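Local structure of proline dehydrogenase (Bradyrhizobium japonicum USDA 110, 3HAZ) at residues A[110-115]-A[770-774]. The protein probably oxidizes proline to glutamate in two steps, joining an FAD-dependent proline dehydrogenase and an NAD-dependent aldehyde dehydrogenase in one chain. Numbering follows the deposited sequence.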
ATOM      1  N   GLU A 110      28.189 -40.805   7.792  1.00 16.65           N
ATOM      2  CA  GLU A 110      26.977 -40.769   6.980  1.00 20.27           C
ATOM      3  C   GLU A 110      27.128 -41.645   5.735  1.00 22.91           C
ATOM      4  O   GLU A 110      26.219 -42.382   5.361  1.00 22.92           O
ATOM      5  CB  GLU A 110      26.640 -39.330   6.563  1.00 21.44           C
ATOM      6  CG  GLU A 110      25.334 -39.223   5.786  1.00 17.97           C
ATOM      7  CD  GLU A 110      24.887 -37.784   5.525  1.00 23.22           C
ATOM      8  OE1 GLU A 110      25.680 -36.848   5.753  1.00 19.67           O
ATOM      9  OE2 GLU A 110      23.733 -37.598   5.084  1.00 24.25           O
ATOM     10  N   THR A 111      28.285 -41.553   5.091  1.00 16.98           N
ATOM     11  CA  THR A 111      28.548 -42.334   3.879  1.00 21.14           C
ATOM     12  C   THR A 111      28.617 -43.832   4.159  1.00 18.54           C
ATOM     13  O   THR A 111      27.954 -44.632   3.486  1.00 21.66           O
ATOM     14  CB  THR A 111      29.839 -41.855   3.176  1.00 26.56           C
ATOM     15  OG1 THR A 111      29.692 -40.466   2.849  1.00 32.96           O
ATOM     16  CG2 THR A 111      30.089 -42.642   1.889  1.00 18.96           C
ATOM     17  N   LYS A 112      29.399 -44.212   5.167  1.00 21.43           N
ATOM     18  CA  LYS A 112      29.549 -45.626   5.521  1.00 24.79           C
ATOM     19  C   LYS A 112      28.231 -46.261   5.963  1.00 21.25           C
ATOM     20  O   LYS A 112      27.883 -47.356   5.514  1.00 20.59           O
ATOM     21  CB  LYS A 112      30.627 -45.830   6.603  1.00 22.00           C
ATOM     22  CG  LYS A 112      32.061 -45.705   6.085  1.00 24.75           C
ATOM     23  CD  LYS A 112      32.348 -46.728   4.992  1.00 30.48           C
ATOM     24  CE  LYS A 112      33.800 -46.657   4.537  1.00 39.02           C
ATOM     25  NZ  LYS A 112      34.168 -47.808   3.667  1.00 41.03           N
ATOM     26  N   SER A 113      27.503 -45.585   6.847  1.00 17.05           N
ATOM     27  CA  SER A 113      26.249 -46.146   7.352  1.00 20.32           C
ATOM     28  C   SER A 113      25.229 -46.349   6.234  1.00 17.38           C
ATOM     29  O   SER A 113      24.464 -47.312   6.258  1.00 18.38           O
ATOM     30  CB  SER A 113      25.646 -45.271   8.458  1.00 20.83           C
ATOM     31  OG  SER A 113      25.411 -43.948   7.998  1.00 24.23           O
ATOM     32  N   THR A 114      25.221 -45.447   5.251  1.00 15.64           N
ATOM     33  CA  THR A 114      24.298 -45.581   4.127  1.00 16.43           C
ATOM     34  C   THR A 114      24.743 -46.691   3.158  1.00 18.04           C
ATOM     35  O   THR A 114      23.913 -47.471   2.679  1.00 15.99           O
ATOM     36  CB  THR A 114      24.094 -44.244   3.363  1.00 20.83           C
ATOM     37  OG1 THR A 114      23.862 -43.173   4.291  1.00 16.94           O
ATOM     38  CG2 THR A 114      22.910 -44.355   2.422  1.00 11.99           C
ATOM     39  N   ALA A 115      26.045 -46.758   2.873  1.00 17.07           N
ATOM     40  CA  ALA A 115      26.608 -47.833   2.038  1.00 22.44           C
ATOM     41  C   ALA A 115      26.336 -49.202   2.648  1.00 25.69           C
ATOM     42  O   ALA A 115      26.134 -50.190   1.935  1.00 18.34           O
ATOM     43  CB  ALA A 115      28.119 -47.645   1.853  1.00 15.22           C
ATOM     44  N   ASP A 770      27.507 -40.492  -4.946  1.00 19.72           N
ATOM     45  CA  ASP A 770      28.200 -41.005  -3.760  1.00 19.41           C
ATOM     46  C   ASP A 770      27.356 -42.051  -3.041  1.00 24.15           C
ATOM     47  O   ASP A 770      26.245 -42.353  -3.474  1.00 21.73           O
ATOM     48  CB  ASP A 770      28.648 -39.871  -2.814  1.00 20.26           C
ATOM     49  CG  ASP A 770      27.491 -39.163  -2.123  1.00 23.24           C
ATOM     50  OD1 ASP A 770      26.405 -39.756  -1.938  1.00 22.56           O
ATOM     51  OD2 ASP A 770      27.686 -37.995  -1.730  1.00 22.88           O
ATOM     52  N   ALA A 771      27.884 -42.599  -1.949  1.00 22.47           N
ATOM     53  CA  ALA A 771      27.246 -43.738  -1.289  1.00 30.46           C
ATOM     54  C   ALA A 771      26.013 -43.386  -0.459  1.00 28.12           C
ATOM     55  O   ALA A 771      25.351 -44.282   0.073  1.00 27.75           O
ATOM     56  CB  ALA A 771      28.260 -44.511  -0.441  1.00 27.28           C
ATOM     57  N   THR A 772      25.702 -42.096  -0.337  1.00 20.19           N
ATOM     58  CA  THR A 772      24.452 -41.694   0.295  1.00 21.73           C
ATOM     59  C   THR A 772      23.306 -41.623  -0.710  1.00 27.43           C
ATOM     60  O   THR A 772      22.158 -41.392  -0.331  1.00 26.14           O
ATOM     61  CB  THR A 772      24.549 -40.327   1.008  1.00 22.23           C
ATOM     62  OG1 THR A 772      24.656 -39.279   0.030  1.00 18.85           O
ATOM     63  CG2 THR A 772      25.746 -40.293   1.950  1.00 17.31           C
ATOM     64  N   ALA A 773      23.608 -41.807  -1.989  1.00 24.68           N
ATOM     65  CA  ALA A 773      22.557 -41.760  -3.000  1.00 27.45           C
ATOM     66  C   ALA A 773      21.768 -43.061  -2.966  1.00 29.82           C
ATOM     67  O   ALA A 773      22.333 -44.124  -2.727  1.00 28.35           O
ATOM     68  CB  ALA A 773      23.154 -41.539  -4.380  1.00 19.37           C
ATOM     69  N   LEU A 774      20.465 -42.975  -3.205  1.00 18.14           N
ATOM     70  CA  LEU A 774      19.630 -44.169  -3.321  1.00 17.64           C
ATOM     71  C   LEU A 774      19.911 -44.885  -4.641  1.00 24.57           C
ATOM     72  O   LEU A 774      19.620 -44.353  -5.714  1.00 21.24           O
ATOM     73  CB  LEU A 774      18.151 -43.782  -3.233  1.00 20.20           C
ATOM     74  CG  LEU A 774      17.139 -44.926  -3.228  1.00 37.44           C
ATOM     75  CD1 LEU A 774      17.380 -45.846  -2.046  1.00 32.55           C
ATOM     76  CD2 LEU A 774      15.719 -44.375  -3.207  1.00 40.12           C
TER
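A771 presses its methyl against the helix 106-115, where CB lies 3.5 Å from T111 CG2 and 3.9 Å from A115 CB, one helical turn further on. Small residues suit both sides, because the backbones come close: the CA atoms of A115 and A771 are 5.3 Å apart. The T772 methyl continues this apolar packing, with CG2 4.0 Å from both T111 CA and E110 CG. T114 covers the neighbouring peptide, its CG2 standing 3.4 Å from A771 O. With OG1 beside the backbone N (chi1 -47°), CG2 lies anti to that N and faces the loop. The hydroxyl turns mainly to its own helix, donating to E110 O at 2.7 Å, with a weak further bond to R923 NH1.

The loop partner is a type I turn, D770 to A773, linking strand 765-769 to helix 775-787. The contact thus joins the aldehyde dehydrogenase part to the N-terminal region related to the DNA-binding domain of proline dehydrogenase.

Polar bonds shape the turn from within. The short D770 carboxylate folds back in an Asx turn: T772 N meets OD1 from above the carboxylate plane, 43° out of it. Branched T772 supplies both a methyl for the helix and a hydroxyl for OD1, 2.7 Å from OG1. Outside the two segments, R923 forms a salt bridge with E110 OE2, which also hydrogen-bonds T141, and the backbone N of R923 bonds to T772 OG1.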